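Local coordinates for response regulator receiver modulated diguanylate cyclase with PAS/PAC sensor (Desulfovibrio desulfuricans subsp. desulfuricans str., PDB 3CG0) that makes the second messenger cyclic di-GMP through its cyclase domain, probably under control of a phosphorylatable receiver domain, the part held here, at the interface of chains A and B and the interface of chains C and B. Coordinates in Å, arbitrary orientation; residue numbers count along the deposited sequence, not the author numbering. Chains: chain A/B/C, Response regulator receiver modulated diguanylate cyclase with PAS/PAC sensor.

Contacts 1 and 3 are patches of the two-fold A–B interface, their C-alpha centres about 15 Å apart. Chain B contributes helix 94-101, strand 107-110 and helix 115-132, packed onto elements of chain A that include strands 57-61 and 85-89 and helix 70-80; with the parallel bridge in contact 1, this points to an exchange of the C-terminal part of the receiver fold, matching the reported alternate folding. Contact 2, by the same measure about 13 Å from contact 1 and 12 Å from contact 3, shares B:Tyr108 with the former and helix 115-132 of chain B with the latter. It adds chain C, perhaps not biologically.

Contact 1: the interface of chains A and B. Residues chain A 62, 71, 74-75, 85, 87; chain B 99-100, 103, 105, 108.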
ATOM      1  N   ILE A  62      -7.883   0.847  -6.390  1.00 36.16           N
ATOM      2  CA  ILE A  62      -6.667   1.363  -7.005  1.00 34.64           C
ATOM      3  C   ILE A  62      -5.671   0.229  -7.341  1.00 43.57           C
ATOM      4  O   ILE A  62      -4.709   0.433  -8.093  1.00 44.03           O
ATOM      5  CB  ILE A  62      -6.028   2.448  -6.100  1.00 38.14           C
ATOM      6  CG1 ILE A  62      -5.240   3.476  -6.949  1.00 45.22           C
ATOM      7  CG2 ILE A  62      -5.206   1.822  -4.967  1.00 41.50           C
ATOM      8  CD1 ILE A  62      -4.794   4.715  -6.199  1.00 33.39           C
ATOM      9  N   VAL A  71      -6.008   2.754 -11.890  1.00 37.14           N
ATOM     10  CA  VAL A  71      -5.882   4.125 -12.411  1.00 36.10           C
ATOM     11  C   VAL A  71      -6.290   4.253 -13.881  1.00 41.50           C
ATOM     12  O   VAL A  71      -7.061   5.157 -14.228  1.00 49.86           O
ATOM     13  CB  VAL A  71      -4.460   4.678 -12.170  1.00 30.10           C
ATOM     14  CG1 VAL A  71      -4.316   6.100 -12.687  1.00 37.74           C
ATOM     15  CG2 VAL A  71      -4.137   4.646 -10.670  1.00 30.20           C
ATOM     16  N   ALA A  74     -10.089   3.782 -14.019  1.00 31.77           N
ATOM     17  CA  ALA A  74     -10.793   5.014 -13.650  1.00 30.53           C
ATOM     18  C   ALA A  74     -10.675   6.111 -14.709  1.00 37.31           C
ATOM     19  O   ALA A  74     -11.645   6.833 -14.955  1.00 46.22           O
ATOM     20  CB  ALA A  74     -10.299   5.513 -12.341  1.00 18.79           C
ATOM     21  N   ALA A  75      -9.504   6.240 -15.331  1.00 37.74           N
ATOM     22  CA  ALA A  75      -9.330   7.210 -16.428  1.00 41.40           C
ATOM     23  C   ALA A  75     -10.301   6.956 -17.574  1.00 40.95           C
ATOM     24  O   ALA A  75     -10.901   7.888 -18.096  1.00 51.85           O
ATOM     25  CB  ALA A  75      -7.917   7.226 -16.917  1.00 38.43           C
ATOM     26  N   ILE A  85     -15.273   9.554  -9.886  1.00 36.92           N
ATOM     27  CA  ILE A  85     -14.518   8.388  -9.417  1.00 39.35           C
ATOM     28  C   ILE A  85     -14.207   8.509  -7.937  1.00 38.23           C
ATOM     29  O   ILE A  85     -13.706   9.533  -7.486  1.00 27.41           O
ATOM     30  CB  ILE A  85     -13.150   8.215 -10.179  1.00 30.74           C
ATOM     31  CG1 ILE A  85     -13.348   8.045 -11.689  1.00 32.85           C
ATOM     32  CG2 ILE A  85     -12.299   7.085  -9.585  1.00 42.00           C
ATOM     33  CD1 ILE A  85     -14.247   6.905 -12.138  1.00 14.66           C
ATOM     34  N   PHE A  87     -11.763   6.229  -5.539  1.00 34.09           N
ATOM     35  CA  PHE A  87     -10.853   5.097  -5.461  1.00 28.40           C
ATOM     36  C   PHE A  87     -11.014   4.368  -4.117  1.00 31.75           C
ATOM     37  O   PHE A  87     -11.100   5.005  -3.077  1.00 31.37           O
ATOM     38  CB  PHE A  87      -9.396   5.563  -5.592  1.00 22.20           C
ATOM     39  CG  PHE A  87      -8.949   5.850  -7.009  1.00 27.67           C
ATOM     40  CD1 PHE A  87      -8.852   4.837  -7.950  1.00 21.32           C
ATOM     41  CD2 PHE A  87      -8.582   7.136  -7.388  1.00 32.40           C
ATOM     42  CE1 PHE A  87      -8.397   5.075  -9.241  1.00 28.39           C
ATOM     43  CE2 PHE A  87      -8.122   7.396  -8.689  1.00 23.74           C
ATOM     44  CZ  PHE A  87      -8.029   6.374  -9.614  1.00 29.88           C
TER
ATOM     45  N   ARG B  99      -0.153   9.103 -10.362  1.00 47.72           N
ATOM     46  CA  ARG B  99      -0.921   8.814 -11.571  1.00 44.59           C
ATOM     47  C   ARG B  99      -2.408   8.947 -11.296  1.00 41.79           C
ATOM     48  O   ARG B  99      -3.144   9.432 -12.149  1.00 45.11           O
ATOM     49  CB  ARG B  99      -0.609   7.436 -12.158  1.00 50.00           C
ATOM     50  CG  ARG B  99       0.864   7.043 -12.155  1.00 59.71           C
ATOM     51  CD  ARG B  99       1.233   6.083 -13.293  1.00 70.96           C
ATOM     52  NE  ARG B  99       0.126   5.268 -13.805  1.00 71.88           N
ATOM     53  CZ  ARG B  99      -0.274   4.108 -13.288  1.00 72.34           C
ATOM     54  NH1 ARG B  99       0.317   3.602 -12.209  1.00 62.91           N
ATOM     55  NH2 ARG B  99      -1.287   3.460 -13.851  1.00 69.76           N
ATOM     56  N   ALA B 100      -2.845   8.521 -10.109  1.00 44.05           N
ATOM     57  CA  ALA B 100      -4.259   8.627  -9.697  1.00 43.65           C
ATOM     58  C   ALA B 100      -4.723  10.085  -9.664  1.00 41.62           C
ATOM     59  O   ALA B 100      -5.804  10.404 -10.149  1.00 51.44           O
ATOM     60  CB  ALA B 100      -4.474   7.982  -8.340  1.00 39.47           C
ATOM     61  N   VAL B 103      -6.337  11.720 -12.842  1.00 52.13           N
ATOM     62  CA  VAL B 103      -7.721  11.468 -13.224  1.00 44.83           C
ATOM     63  C   VAL B 103      -8.658  12.372 -12.406  1.00 45.56           C
ATOM     64  O   VAL B 103      -9.841  12.485 -12.712  1.00 41.10           O
ATOM     65  CB  VAL B 103      -8.115   9.948 -13.178  1.00 45.59           C
ATOM     66  CG1 VAL B 103      -6.979   9.079 -13.687  1.00 41.58           C
ATOM     67  CG2 VAL B 103      -8.549   9.505 -11.793  1.00 48.59           C
ATOM     68  N   PRO B 105      -9.854  12.152  -8.994  1.00 39.22           N
ATOM     69  CA  PRO B 105     -11.015  11.446  -8.455  1.00 39.03           C
ATOM     70  C   PRO B 105     -11.636  12.299  -7.364  1.00 39.57           C
ATOM     71  O   PRO B 105     -11.003  13.264  -6.919  1.00 46.90           O
ATOM     72  CB  PRO B 105     -10.389  10.202  -7.828  1.00 35.23           C
ATOM     73  CG  PRO B 105      -9.023  10.667  -7.387  1.00 31.46           C
ATOM     74  CD  PRO B 105      -8.581  11.636  -8.440  1.00 36.41           C
ATOM     75  N   TYR B 108     -10.535   9.341  -1.855  1.00 30.16           N
ATOM     76  CA  TYR B 108     -10.080   7.961  -1.606  1.00 33.43           C
ATOM     77  C   TYR B 108     -10.719   7.394  -0.330  1.00 39.18           C
ATOM     78  O   TYR B 108     -10.730   8.049   0.703  1.00 43.22           O
ATOM     79  CB  TYR B 108      -8.553   7.923  -1.442  1.00 35.63           C
ATOM     80  CG  TYR B 108      -7.779   8.538  -2.594  1.00 40.11           C
ATOM     81  CD1 TYR B 108      -7.348   7.752  -3.662  1.00 42.36           C
ATOM     82  CD2 TYR B 108      -7.489   9.900  -2.625  1.00 44.35           C
ATOM     83  CE1 TYR B 108      -6.655   8.310  -4.732  1.00 39.17           C
ATOM     84  CE2 TYR B 108      -6.799  10.473  -3.702  1.00 34.45           C
ATOM     85  CZ  TYR B 108      -6.379   9.664  -4.744  1.00 37.74           C
ATOM     86  OH  TYR B 108      -5.684  10.212  -5.801  1.00 42.36           O
TER
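A:Phe87 fills the apolar centre here, its ring bordered by B:Tyr108, B:Pro105, B:Ala100 and B:Val103. This is the response regulator receiver fold: strand 85-89 of chain A forms a parallel bridge, A:Phe87 with B:Tyr108, to strand 107-110 of the other chain. The two aromatic side chains run side by side in the same direction, their ring planes about 11° apart but displaced, meeting edge along edge; CD2 of A:Phe87 is 3.5 Å from CE1 of B:Tyr108. CG anti to the carbonyl carbon (chi1 -79°) carries the A:Phe87 ring toward chain B, and chi2 of -66° presents its CD2–CE2 edge. There CG of B:Pro105 lies 3.6 Å from CD2 of A:Phe87, and CG2 of B:Val103 3.8 Å from CE2 of A:Phe87. CB of B:Ala100 touches CE2 of A:Phe87 at 3.7 Å, near the rim of one face; CG2 of A:Ile85 caps the other, 4.1 Å above the centre of the A:Phe87 ring. Farther out, CB of A:Ala75 in helix 70-80 meets CG1 of B:Val103 at 3.8 Å, while the CD1 tip of A:Ile62 rests on CB of B:Ala100. The polar rim offers only carbon contacts to polar atoms, without cross-chain polar bonds among these residues: CG1 of A:Val71 packs 3.6 Å from the carbonyl O of B:Arg99, whose guanidinium NH2 curls back to 3.8 Å from CB of A:Val71.

Contact 2: the interface of chains C and B. Residues chain C 124, 127; chain B 108-109, 117, 121.
Helix 115-132 of chain C, the C-terminal helix of the receiver fold, lies against strand 107-110 and the same helix of chain B, a pairing that may not be the biological one. C:Met124 carries the contact: its thioether SD is 3.2 Å from the backbone carbonyl O of B:Tyr108. That O lies nearly on the extension of the CG–SD bond, with an angle CG–SD–O of 164°, a geometry compatible with a favourable sulfur–oxygen approach. Bends at chi2 and chi3 fold the methionine so that its methyl CE also comes to 3.3 Å from O of B:Tyr108. On the strand side, the SD of C:Met124 meets CD2 of B:Leu109 at 3.9 Å, and the two side chains cross at about a right angle. Along B's helix, CG of C:Met124 packs 3.7 Å from the hydroxyl OG of B:Ser121, which is itself held by a hydrogen bond to the backbone O of B:Thr117 one turn earlier (3.0 Å). A water bridges the backbones: it bonds to N of B:Tyr108 at 2.7 Å, almost straight at 164° about the hydrogen, and also to the carbonyl O of B:Tyr108. The same water lies 3.0 Å from the carbonyl O of C:Met124. ND1 of C:His127 is 3.7 Å from O of B:Tyr108, too far to count as a bond. In the fold, the site sits on the face of chain B formed by strand 107-110 and helix 115-132, next to the patch that meets chain A.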
ATOM      1  N   MET C 124     -11.961  13.440   4.527  1.00 39.38           N
ATOM      2  CA  MET C 124     -11.679  12.999   3.161  1.00 43.13           C
ATOM      3  C   MET C 124     -10.804  13.974   2.375  1.00 35.77           C
ATOM      4  O   MET C 124      -9.970  13.550   1.593  1.00 41.54           O
ATOM      5  CB  MET C 124     -12.982  12.747   2.397  1.00 49.03           C
ATOM      6  CG  MET C 124     -13.707  11.428   2.690  1.00 54.28           C
ATOM      7  SD  MET C 124     -12.848   9.988   2.021  1.00 67.92           S
ATOM      8  CE  MET C 124     -12.010   9.357   3.489  1.00 75.16           C
ATOM      9  N   HIS C 127      -7.230  13.713   3.804  1.00 44.16           N
ATOM     10  CA  HIS C 127      -6.727  12.398   3.411  1.00 40.45           C
ATOM     11  C   HIS C 127      -6.323  12.359   1.938  1.00 32.49           C
ATOM     12  O   HIS C 127      -5.225  11.946   1.616  1.00 32.34           O
ATOM     13  CB  HIS C 127      -7.758  11.300   3.709  1.00 44.62           C
ATOM     14  CG  HIS C 127      -7.218   9.909   3.570  1.00 46.48           C
ATOM     15  ND1 HIS C 127      -7.978   8.861   3.089  1.00 50.48           N
ATOM     16  CD2 HIS C 127      -5.998   9.389   3.853  1.00 47.81           C
ATOM     17  CE1 HIS C 127      -7.252   7.758   3.081  1.00 36.31           C
ATOM     18  NE2 HIS C 127      -6.046   8.050   3.542  1.00 51.69           N
TER
ATOM     19  N   TYR B 108     -10.535   9.341  -1.855  1.00 30.16           N
ATOM     20  CA  TYR B 108     -10.080   7.961  -1.606  1.00 33.43           C
ATOM     21  C   TYR B 108     -10.719   7.394  -0.330  1.00 39.18           C
ATOM     22  O   TYR B 108     -10.730   8.049   0.703  1.00 43.22           O
ATOM     23  CB  TYR B 108      -8.553   7.923  -1.442  1.00 35.63           C
ATOM     24  CG  TYR B 108      -7.779   8.538  -2.594  1.00 40.11           C
ATOM     25  CD1 TYR B 108      -7.348   7.752  -3.662  1.00 42.36           C
ATOM     26  CD2 TYR B 108      -7.489   9.900  -2.625  1.00 44.35           C
ATOM     27  CE1 TYR B 108      -6.655   8.310  -4.732  1.00 39.17           C
ATOM     28  CE2 TYR B 108      -6.799  10.473  -3.702  1.00 34.45           C
ATOM     29  CZ  TYR B 108      -6.379   9.664  -4.744  1.00 37.74           C
ATOM     30  OH  TYR B 108      -5.684  10.212  -5.801  1.00 42.36           O
ATOM     31  N   LEU B 109     -11.220   6.167  -0.392  1.00 35.91           N
ATOM     32  CA  LEU B 109     -11.822   5.534   0.769  1.00 35.65           C
ATOM     33  C   LEU B 109     -11.000   4.292   1.100  1.00 36.25           C
ATOM     34  O   LEU B 109     -10.883   3.398   0.274  1.00 30.93           O
ATOM     35  CB  LEU B 109     -13.273   5.147   0.464  1.00 29.08           C
ATOM     36  CG  LEU B 109     -14.376   6.205   0.533  1.00 34.70           C
ATOM     37  CD1 LEU B 109     -15.612   5.713  -0.217  1.00 25.89           C
ATOM     38  CD2 LEU B 109     -14.727   6.536   1.974  1.00 31.63           C
ATOM     39  N   THR B 117     -19.499   7.360   5.783  1.00 37.56           N
ATOM     40  CA  THR B 117     -18.483   8.000   4.959  1.00 37.41           C
ATOM     41  C   THR B 117     -18.663   7.625   3.486  1.00 40.29           C
ATOM     42  O   THR B 117     -18.421   8.445   2.596  1.00 39.35           O
ATOM     43  CB  THR B 117     -17.103   7.571   5.437  1.00 41.46           C
ATOM     44  OG1 THR B 117     -17.094   7.564   6.868  1.00 41.24           O
ATOM     45  CG2 THR B 117     -16.001   8.508   4.913  1.00 47.06           C
ATOM     46  N   SER B 121     -19.620  10.433   0.806  1.00 40.68           N
ATOM     47  CA  SER B 121     -18.695  10.584  -0.319  1.00 36.85           C
ATOM     48  C   SER B 121     -19.380  10.434  -1.657  1.00 40.44           C
ATOM     49  O   SER B 121     -19.168  11.258  -2.552  1.00 40.04           O
ATOM     50  CB  SER B 121     -17.522   9.626  -0.204  1.00 35.69           C
ATOM     51  OG  SER B 121     -16.678  10.097   0.834  1.00 45.65           O
TER
HETATM   52  O   HOH W   1     -10.102  10.829   0.369  1.00 42.38           O

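Contact 3: the interface of chains A and B. Residues chain A 10, 12, 29, 34, 57, 59, 86; chain B 119, 122-123, 126.
B:Ile122, midway along helix 115-132 of chain B, is driven into the apolar side of chain A's receiver sheet, and the packing is tight around it. Its CG1 stands anti to the carbonyl carbon (chi1 -70°) and the chain continues extended, carrying CD1 to 3.5 Å from CD2 of A:Leu29 and 4.0 Å from CG2 of A:Val12. The other branch, CG2 of B:Ile122, lies 3.6 Å from the ring atom CE1 of A:Tyr34 and 4.1 Å from CG2 of A:Ile57. CD1 of A:Ile86 abuts the backbone of the helix, 4.1 Å from CA of B:Ile122. At the polar edge, the phenol OH of A:Tyr34 hydrogen-bonds to ND1 of B:His119 at 3.0 Å; the structure does not show which group donates. The phenol comes to the imidazole at its edge, in its plane, while CG of B:Glu123 lies over one face. The looser end is B:Ile126, whose CD1 stays 4.2 Å from CB of A:Ile57 and no nearer to A:Pro10. The patch docks chain B's last helix onto strands 11-15, 57-61 and 85-89 and helix 19-32 of chain A, with A:Tyr34, probably completing chain A's hydrophobic core and helping to hold what looks like an exchanged dimer.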
ATOM      1  N   PRO A  10     -29.799   6.266  -6.914  1.00 61.89           N
ATOM      2  CA  PRO A  10     -28.539   6.560  -7.598  1.00 58.69           C
ATOM      3  C   PRO A  10     -27.811   5.243  -7.877  1.00 55.38           C
ATOM      4  O   PRO A  10     -27.776   4.352  -7.019  1.00 58.55           O
ATOM      5  CB  PRO A  10     -27.765   7.417  -6.590  1.00 55.81           C
ATOM      6  CG  PRO A  10     -28.749   7.804  -5.552  1.00 56.43           C
ATOM      7  CD  PRO A  10     -29.781   6.739  -5.519  1.00 56.69           C
ATOM      8  N   VAL A  12     -24.723   2.795  -8.734  1.00 38.09           N
ATOM      9  CA  VAL A  12     -23.296   2.662  -8.459  1.00 37.78           C
ATOM     10  C   VAL A  12     -22.682   1.492  -9.225  1.00 33.53           C
ATOM     11  O   VAL A  12     -23.227   0.392  -9.235  1.00 39.34           O
ATOM     12  CB  VAL A  12     -23.015   2.499  -6.940  1.00 34.58           C
ATOM     13  CG1 VAL A  12     -21.503   2.445  -6.658  1.00 41.54           C
ATOM     14  CG2 VAL A  12     -23.641   3.640  -6.166  1.00 36.36           C
ATOM     15  N   LEU A  29     -24.194  -0.606   0.431  1.00 49.52           N
ATOM     16  CA  LEU A  29     -24.839   0.260  -0.552  1.00 46.01           C
ATOM     17  C   LEU A  29     -26.320  -0.053  -0.741  1.00 45.07           C
ATOM     18  O   LEU A  29     -27.158   0.859  -0.778  1.00 43.12           O
ATOM     19  CB  LEU A  29     -24.098   0.208  -1.893  1.00 44.82           C
ATOM     20  CG  LEU A  29     -22.730   0.895  -1.953  1.00 41.94           C
ATOM     21  CD1 LEU A  29     -21.999   0.487  -3.208  1.00 26.58           C
ATOM     22  CD2 LEU A  29     -22.863   2.388  -1.879  1.00 36.74           C
ATOM     23  N   TYR A  34     -29.072   2.446  -2.476  1.00 55.12           N
ATOM     24  CA  TYR A  34     -28.408   2.612  -3.769  1.00 45.89           C
ATOM     25  C   TYR A  34     -28.684   1.437  -4.676  1.00 45.38           C
ATOM     26  O   TYR A  34     -28.929   0.326  -4.201  1.00 42.99           O
ATOM     27  CB  TYR A  34     -26.895   2.771  -3.608  1.00 44.88           C
ATOM     28  CG  TYR A  34     -26.465   4.122  -3.064  1.00 36.70           C
ATOM     29  CD1 TYR A  34     -26.468   5.248  -3.875  1.00 38.41           C
ATOM     30  CD2 TYR A  34     -26.046   4.261  -1.747  1.00 33.01           C
ATOM     31  CE1 TYR A  34     -26.076   6.477  -3.388  1.00 31.00           C
ATOM     32  CE2 TYR A  34     -25.647   5.490  -1.243  1.00 33.35           C
ATOM     33  CZ  TYR A  34     -25.670   6.598  -2.076  1.00 40.65           C
ATOM     34  OH  TYR A  34     -25.285   7.835  -1.606  1.00 40.56           O
ATOM     35  N   ILE A  57     -22.022   6.925 -10.586  1.00 42.57           N
ATOM     36  CA  ILE A  57     -20.733   6.949  -9.887  1.00 36.74           C
ATOM     37  C   ILE A  57     -20.001   5.595 -10.018  1.00 39.84           C
ATOM     38  O   ILE A  57     -20.631   4.530 -10.090  1.00 39.28           O
ATOM     39  CB  ILE A  57     -20.933   7.412  -8.378  1.00 38.98           C
ATOM     40  CG1 ILE A  57     -19.748   8.231  -7.830  1.00 33.92           C
ATOM     41  CG2 ILE A  57     -21.396   6.283  -7.465  1.00 43.35           C
ATOM     42  CD1 ILE A  57     -18.570   7.469  -7.309  1.00 46.70           C
ATOM     43  N   LEU A  59     -16.978   3.252  -8.082  1.00 33.59           N
ATOM     44  CA  LEU A  59     -16.048   2.968  -6.981  1.00 28.15           C
ATOM     45  C   LEU A  59     -15.012   1.991  -7.491  1.00 34.15           C
ATOM     46  O   LEU A  59     -15.350   0.864  -7.820  1.00 34.68           O
ATOM     47  CB  LEU A  59     -16.779   2.330  -5.789  1.00 35.63           C
ATOM     48  CG  LEU A  59     -17.924   3.060  -5.090  1.00 33.40           C
ATOM     49  CD1 LEU A  59     -18.290   2.306  -3.804  1.00 41.53           C
ATOM     50  CD2 LEU A  59     -17.588   4.516  -4.806  1.00 35.99           C
ATOM     51  N   ILE A  86     -14.494   7.460  -7.177  1.00 33.05           N
ATOM     52  CA  ILE A  86     -13.894   7.341  -5.858  1.00 28.62           C
ATOM     53  C   ILE A  86     -13.035   6.079  -5.877  1.00 33.08           C
ATOM     54  O   ILE A  86     -13.516   4.992  -6.213  1.00 27.37           O
ATOM     55  CB  ILE A  86     -14.968   7.303  -4.735  1.00 33.26           C
ATOM     56  CG1 ILE A  86     -15.770   8.610  -4.686  1.00 39.64           C
ATOM     57  CG2 ILE A  86     -14.324   7.041  -3.368  1.00 38.18           C
ATOM     58  CD1 ILE A  86     -17.120   8.494  -3.960  1.00 31.95           C
TER
ATOM     59  N   HIS B 119     -21.674   6.742   2.031  1.00 40.25           N
ATOM     60  CA  HIS B 119     -22.843   7.468   1.548  1.00 37.44           C
ATOM     61  C   HIS B 119     -22.536   8.938   1.287  1.00 39.71           C
ATOM     62  O   HIS B 119     -22.961   9.478   0.270  1.00 42.22           O
ATOM     63  CB  HIS B 119     -24.006   7.396   2.542  1.00 36.85           C
ATOM     64  CG  HIS B 119     -25.040   8.464   2.325  1.00 42.33           C
ATOM     65  ND1 HIS B 119     -25.921   8.443   1.264  1.00 43.89           N
ATOM     66  CD2 HIS B 119     -25.300   9.607   3.006  1.00 46.15           C
ATOM     67  CE1 HIS B 119     -26.687   9.518   1.309  1.00 47.32           C
ATOM     68  NE2 HIS B 119     -26.331  10.241   2.357  1.00 43.33           N
ATOM     69  N   ILE B 122     -20.227   9.410  -1.781  1.00 37.26           N
ATOM     70  CA  ILE B 122     -21.018   9.224  -2.993  1.00 38.76           C
ATOM     71  C   ILE B 122     -21.904  10.434  -3.299  1.00 41.12           C
ATOM     72  O   ILE B 122     -21.946  10.892  -4.434  1.00 43.74           O
ATOM     73  CB  ILE B 122     -21.843   7.939  -2.943  1.00 39.97           C
ATOM     74  CG1 ILE B 122     -20.916   6.726  -3.039  1.00 33.18           C
ATOM     75  CG2 ILE B 122     -22.874   7.914  -4.065  1.00 31.30           C
ATOM     76  CD1 ILE B 122     -21.654   5.440  -3.226  1.00 32.48           C
ATOM     77  N   GLU B 123     -22.581  10.968  -2.284  1.00 44.66           N
ATOM     78  CA  GLU B 123     -23.505  12.074  -2.512  1.00 44.29           C
ATOM     79  C   GLU B 123     -22.830  13.430  -2.763  1.00 41.21           C
ATOM     80  O   GLU B 123     -23.365  14.236  -3.519  1.00 43.37           O
ATOM     81  CB  GLU B 123     -24.580  12.162  -1.414  1.00 44.91           C
ATOM     82  CG  GLU B 123     -24.103  12.659  -0.066  1.00 45.83           C
ATOM     83  CD  GLU B 123     -25.132  13.538   0.630  1.00 57.67           C
ATOM     84  OE1 GLU B 123     -26.325  13.173   0.625  1.00 64.20           O
ATOM     85  OE2 GLU B 123     -24.748  14.595   1.184  1.00 61.71           O
ATOM     86  N   ILE B 126     -21.412  13.098  -6.429  1.00 43.99           N
ATOM     87  CA  ILE B 126     -22.449  13.299  -7.439  1.00 44.74           C
ATOM     88  C   ILE B 126     -22.879  14.779  -7.478  1.00 48.60           C
ATOM     89  O   ILE B 126     -23.018  15.363  -8.552  1.00 52.80           O
ATOM     90  CB  ILE B 126     -23.637  12.307  -7.215  1.00 46.83           C
ATOM     91  CG1 ILE B 126     -23.238  10.894  -7.655  1.00 43.53           C
ATOM     92  CG2 ILE B 126     -24.889  12.726  -7.974  1.00 42.10           C
ATOM     93  CD1 ILE B 126     -24.193   9.791  -7.151  1.00 38.00           C
TER